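PDB 3EJ6: catalase-3 from Neurospora crassa, which uses heme to catalyse the breakdown of hydrogen peroxide into water and dioxygen, probably protecting cells from its toxic effects. Local coordinates for residues Pro304-Pro309 and Asn520-Val525. Sequence-based numbering, arbitrary orientation.
With NAG (2-acetamido-2-deoxy-beta-D-glucopyranose), chain E.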
ATOM      1  N   PRO A 304     -25.951  -7.898  37.050  1.00 23.24           N
ATOM      2  CA  PRO A 304     -27.407  -8.079  37.072  1.00 23.23           C
ATOM      3  C   PRO A 304     -28.180  -6.771  37.265  1.00 23.23           C
ATOM      4  O   PRO A 304     -27.711  -5.869  37.961  1.00 23.22           O
ATOM      5  CB  PRO A 304     -27.629  -9.008  38.273  1.00 23.24           C
ATOM      6  CG  PRO A 304     -26.342  -9.698  38.475  1.00 23.25           C
ATOM      7  CD  PRO A 304     -25.283  -8.731  38.067  1.00 23.24           C
ATOM      8  N   GLU A 305     -29.357  -6.687  36.649  1.00 23.23           N
ATOM      9  CA  GLU A 305     -30.197  -5.484  36.719  1.00 23.22           C
ATOM     10  C   GLU A 305     -30.779  -5.227  38.113  1.00 23.22           C
ATOM     11  O   GLU A 305     -31.114  -4.088  38.445  1.00 23.19           O
ATOM     12  CB  GLU A 305     -31.337  -5.568  35.700  1.00 23.23           C
ATOM     13  CG  GLU A 305     -30.880  -5.509  34.247  1.00 23.27           C
ATOM     14  CD  GLU A 305     -32.034  -5.571  33.259  1.00 23.29           C
ATOM     15  OE1 GLU A 305     -33.127  -5.051  33.572  1.00 23.25           O
ATOM     16  OE2 GLU A 305     -31.844  -6.137  32.161  1.00 23.32           O
ATOM     17  N   GLU A 306     -30.906  -6.281  38.917  1.00 23.23           N
ATOM     18  CA  GLU A 306     -31.423  -6.153  40.292  1.00 23.24           C
ATOM     19  C   GLU A 306     -30.460  -5.415  41.237  1.00 23.23           C
ATOM     20  O   GLU A 306     -30.890  -4.873  42.255  1.00 23.24           O
ATOM     21  CB  GLU A 306     -31.845  -7.510  40.895  1.00 23.25           C
ATOM     22  CG  GLU A 306     -31.021  -8.733  40.489  1.00 23.29           C
ATOM     23  CD  GLU A 306     -31.590  -9.449  39.272  1.00 23.30           C
ATOM     24  OE1 GLU A 306     -32.712  -9.990  39.366  1.00 23.35           O
ATOM     25  OE2 GLU A 306     -30.913  -9.472  38.225  1.00 23.30           O
ATOM     26  N   PHE A 307     -29.172  -5.396  40.899  1.00 23.24           N
ATOM     27  CA  PHE A 307     -28.182  -4.610  41.645  1.00 23.25           C
ATOM     28  C   PHE A 307     -28.146  -3.166  41.150  1.00 23.24           C
ATOM     29  O   PHE A 307     -28.213  -2.228  41.945  1.00 23.25           O
ATOM     30  CB  PHE A 307     -26.789  -5.235  41.525  1.00 23.26           C
ATOM     31  CG  PHE A 307     -26.606  -6.477  42.355  1.00 23.31           C
ATOM     32  CD1 PHE A 307     -26.442  -7.717  41.751  1.00 23.34           C
ATOM     33  CD2 PHE A 307     -26.602  -6.405  43.742  1.00 23.33           C
ATOM     34  CE1 PHE A 307     -26.273  -8.865  42.516  1.00 23.31           C
ATOM     35  CE2 PHE A 307     -26.435  -7.547  44.515  1.00 23.33           C
ATOM     36  CZ  PHE A 307     -26.270  -8.780  43.900  1.00 23.29           C
ATOM     37  N   ALA A 308     -28.032  -3.003  39.834  1.00 23.24           N
ATOM     38  CA  ALA A 308     -28.010  -1.687  39.192  1.00 23.24           C
ATOM     39  C   ALA A 308     -29.005  -1.656  38.028  1.00 23.23           C
ATOM     40  O   ALA A 308     -28.707  -2.174  36.951  1.00 23.23           O
ATOM     41  CB  ALA A 308     -26.609  -1.371  38.696  1.00 23.23           C
ATOM     42  N   PRO A 309     -30.197  -1.061  38.242  1.00 23.24           N
ATOM     43  CA  PRO A 309     -31.199  -0.988  37.172  1.00 23.24           C
ATOM     44  C   PRO A 309     -30.801  -0.078  36.011  1.00 23.24           C
ATOM     45  O   PRO A 309     -29.923   0.775  36.156  1.00 23.28           O
ATOM     46  CB  PRO A 309     -32.441  -0.421  37.880  1.00 23.23           C
ATOM     47  CG  PRO A 309     -32.168  -0.531  39.335  1.00 23.26           C
ATOM     48  CD  PRO A 309     -30.693  -0.450  39.487  1.00 23.24           C
ATOM     49  N   ASN A 520     -29.130 -19.313  41.656  1.00 23.24           N
ATOM     50  CA  ASN A 520     -29.480 -17.902  41.455  1.00 23.27           C
ATOM     51  C   ASN A 520     -29.960 -17.613  40.030  1.00 23.27           C
ATOM     52  O   ASN A 520     -29.526 -18.258  39.074  1.00 23.25           O
ATOM     53  CB  ASN A 520     -28.293 -16.988  41.795  1.00 23.29           C
ATOM     54  CG  ASN A 520     -28.171 -16.709  43.286  1.00 23.34           C
ATOM     55  OD1 ASN A 520     -28.643 -17.484  44.121  1.00 23.19           O
ATOM     56  ND2 ASN A 520     -27.544 -15.580  43.623  1.00 23.56           N
ATOM     57  N   VAL A 521     -30.859 -16.638  39.911  1.00 23.28           N
ATOM     58  CA  VAL A 521     -31.472 -16.267  38.631  1.00 23.30           C
ATOM     59  C   VAL A 521     -31.504 -14.744  38.471  1.00 23.30           C
ATOM     60  O   VAL A 521     -31.625 -14.011  39.455  1.00 23.31           O
ATOM     61  CB  VAL A 521     -32.917 -16.815  38.524  1.00 23.29           C
ATOM     62  CG1 VAL A 521     -33.510 -16.518  37.152  1.00 23.33           C
ATOM     63  CG2 VAL A 521     -32.946 -18.312  38.800  1.00 23.32           C
ATOM     64  N   THR A 522     -31.396 -14.284  37.224  1.00 23.32           N
ATOM     65  CA  THR A 522     -31.404 -12.853  36.901  1.00 23.31           C
ATOM     66  C   THR A 522     -32.379 -12.541  35.761  1.00 23.30           C
ATOM     67  O   THR A 522     -32.737 -13.421  34.978  1.00 23.29           O
ATOM     68  CB  THR A 522     -29.992 -12.364  36.514  1.00 23.31           C
ATOM     69  OG1 THR A 522     -30.025 -10.959  36.234  1.00 23.36           O
ATOM     70  CG2 THR A 522     -29.473 -13.115  35.294  1.00 23.32           C
ATOM     71  N   ARG A 523     -32.790 -11.278  35.677  1.00 23.30           N
ATOM     72  CA  ARG A 523     -33.781 -10.837  34.689  1.00 23.31           C
ATOM     73  C   ARG A 523     -33.177 -10.568  33.310  1.00 23.31           C
ATOM     74  O   ARG A 523     -31.999 -10.232  33.187  1.00 23.32           O
ATOM     75  CB  ARG A 523     -34.476  -9.553  35.156  1.00 23.32           C
ATOM     76  CG  ARG A 523     -35.142  -9.622  36.523  1.00 23.29           C
ATOM     77  CD  ARG A 523     -36.147  -8.482  36.702  1.00 23.28           C
ATOM     78  NE  ARG A 523     -35.576  -7.169  36.378  1.00 23.27           N
ATOM     79  CZ  ARG A 523     -35.164  -6.258  37.263  1.00 23.21           C
ATOM     80  NH1 ARG A 523     -35.247  -6.475  38.575  1.00 23.20           N
ATOM     81  NH2 ARG A 523     -34.664  -5.105  36.827  1.00 23.10           N
ATOM     82  N   GLY A 524     -34.003 -10.726  32.277  1.00 23.31           N
ATOM     83  CA  GLY A 524     -33.727 -10.166  30.948  1.00 23.31           C
ATOM     84  C   GLY A 524     -32.729 -10.870  30.042  1.00 23.30           C
ATOM     85  O   GLY A 524     -32.417 -10.360  28.964  1.00 23.31           O
ATOM     86  N   VAL A 525     -32.231 -12.030  30.456  1.00 23.28           N
ATOM     87  CA  VAL A 525     -31.260 -12.780  29.646  1.00 23.25           C
ATOM     88  C   VAL A 525     -31.942 -13.643  28.580  1.00 23.25           C
ATOM     89  O   VAL A 525     -31.319 -14.012  27.583  1.00 23.24           O
ATOM     90  CB  VAL A 525     -30.360 -13.685  30.515  1.00 23.25           C
ATOM     91  CG1 VAL A 525     -29.694 -12.873  31.618  1.00 23.25           C
ATOM     92  CG2 VAL A 525     -31.160 -14.838  31.096  1.00 23.24           C
TER
HETATM   93  C1  NAG E5002     -26.544 -15.766  44.651  1.00 23.97           C
HETATM   94  C2  NAG E5002     -26.525 -15.144  46.047  1.00 24.15           C
HETATM   95  C3  NAG E5002     -25.123 -15.152  46.652  1.00 24.16           C
HETATM   96  C4  NAG E5002     -24.411 -16.482  46.423  1.00 24.14           C
HETATM   97  C5  NAG E5002     -24.532 -16.929  44.969  1.00 24.15           C
HETATM   98  C6  NAG E5002     -23.862 -18.279  44.730  1.00 24.21           C
HETATM   99  C7  NAG E5002     -28.337 -13.520  46.060  1.00 24.38           C
HETATM  100  C8  NAG E5002     -28.950 -13.517  47.429  1.00 24.31           C
HETATM  101  N2  NAG E5002     -27.034 -13.784  45.993  1.00 24.25           N
HETATM  102  O3  NAG E5002     -25.207 -14.904  48.038  1.00 24.27           O
HETATM  103  O4  NAG E5002     -23.052 -16.344  46.776  1.00 24.16           O
HETATM  104  O5  NAG E5002     -25.903 -17.026  44.646  1.00 24.04           O
HETATM  105  O6  NAG E5002     -22.779 -18.123  43.839  1.00 24.26           O
HETATM  106  O7  NAG E5002     -29.025 -13.287  45.067  1.00 24.44           O
HETATM  107  O   HOH W   1     -30.138  -8.861  34.594  1.00 35.00           O
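The three flat groups that meet across the contact are the R523 guanidinium and the carboxylates of E305 and E306, and none stacks on another. E305 crosses R523 at about a right angle, with carboxylate and guanidinium planes 86° apart. OE1 of E305 lies 3.6 Å from NH2 of R523, a long salt bridge. E305 CB comes obliquely to within 3.5 Å of the same NH2, and E306 CA is likewise oblique to the guanidinium. E306 instead runs past R523 in the opposite direction, planes 43° apart. Its OE1 sits 4.4 Å from R523 NH1, well out of the guanidinium plane, so that pair is electrostatic at most. The firmer link is T522 OG1 to E306 OE2, 2.6 Å, meeting the carboxylate on its syn side and 23° out of plane. The E306 chain bends at chi2, which turns OE2 to the hydroxyl. The contact joins the loop before strand 311-320 of the catalase beta-barrel domain to the linker running from helix 495-505 to the flavodoxin-like C-terminal domain of large-subunit catalases. In that linker, N520 of the N520-V521-T522 sequon carries an N-linked glycan, ND2 bonded to C1 of NAG. A water accepts from E305 N and donates to T522 OG1 (2.7 Å) and R523 O, bridging both segments. A valine in place of T522 would probably leave E306 OE2 without its hydroxyl donor, the water without one acceptor and N520 without its glycosylation signal. S457 OG, just past helix 449-456, accepts the backbone N-H of T522.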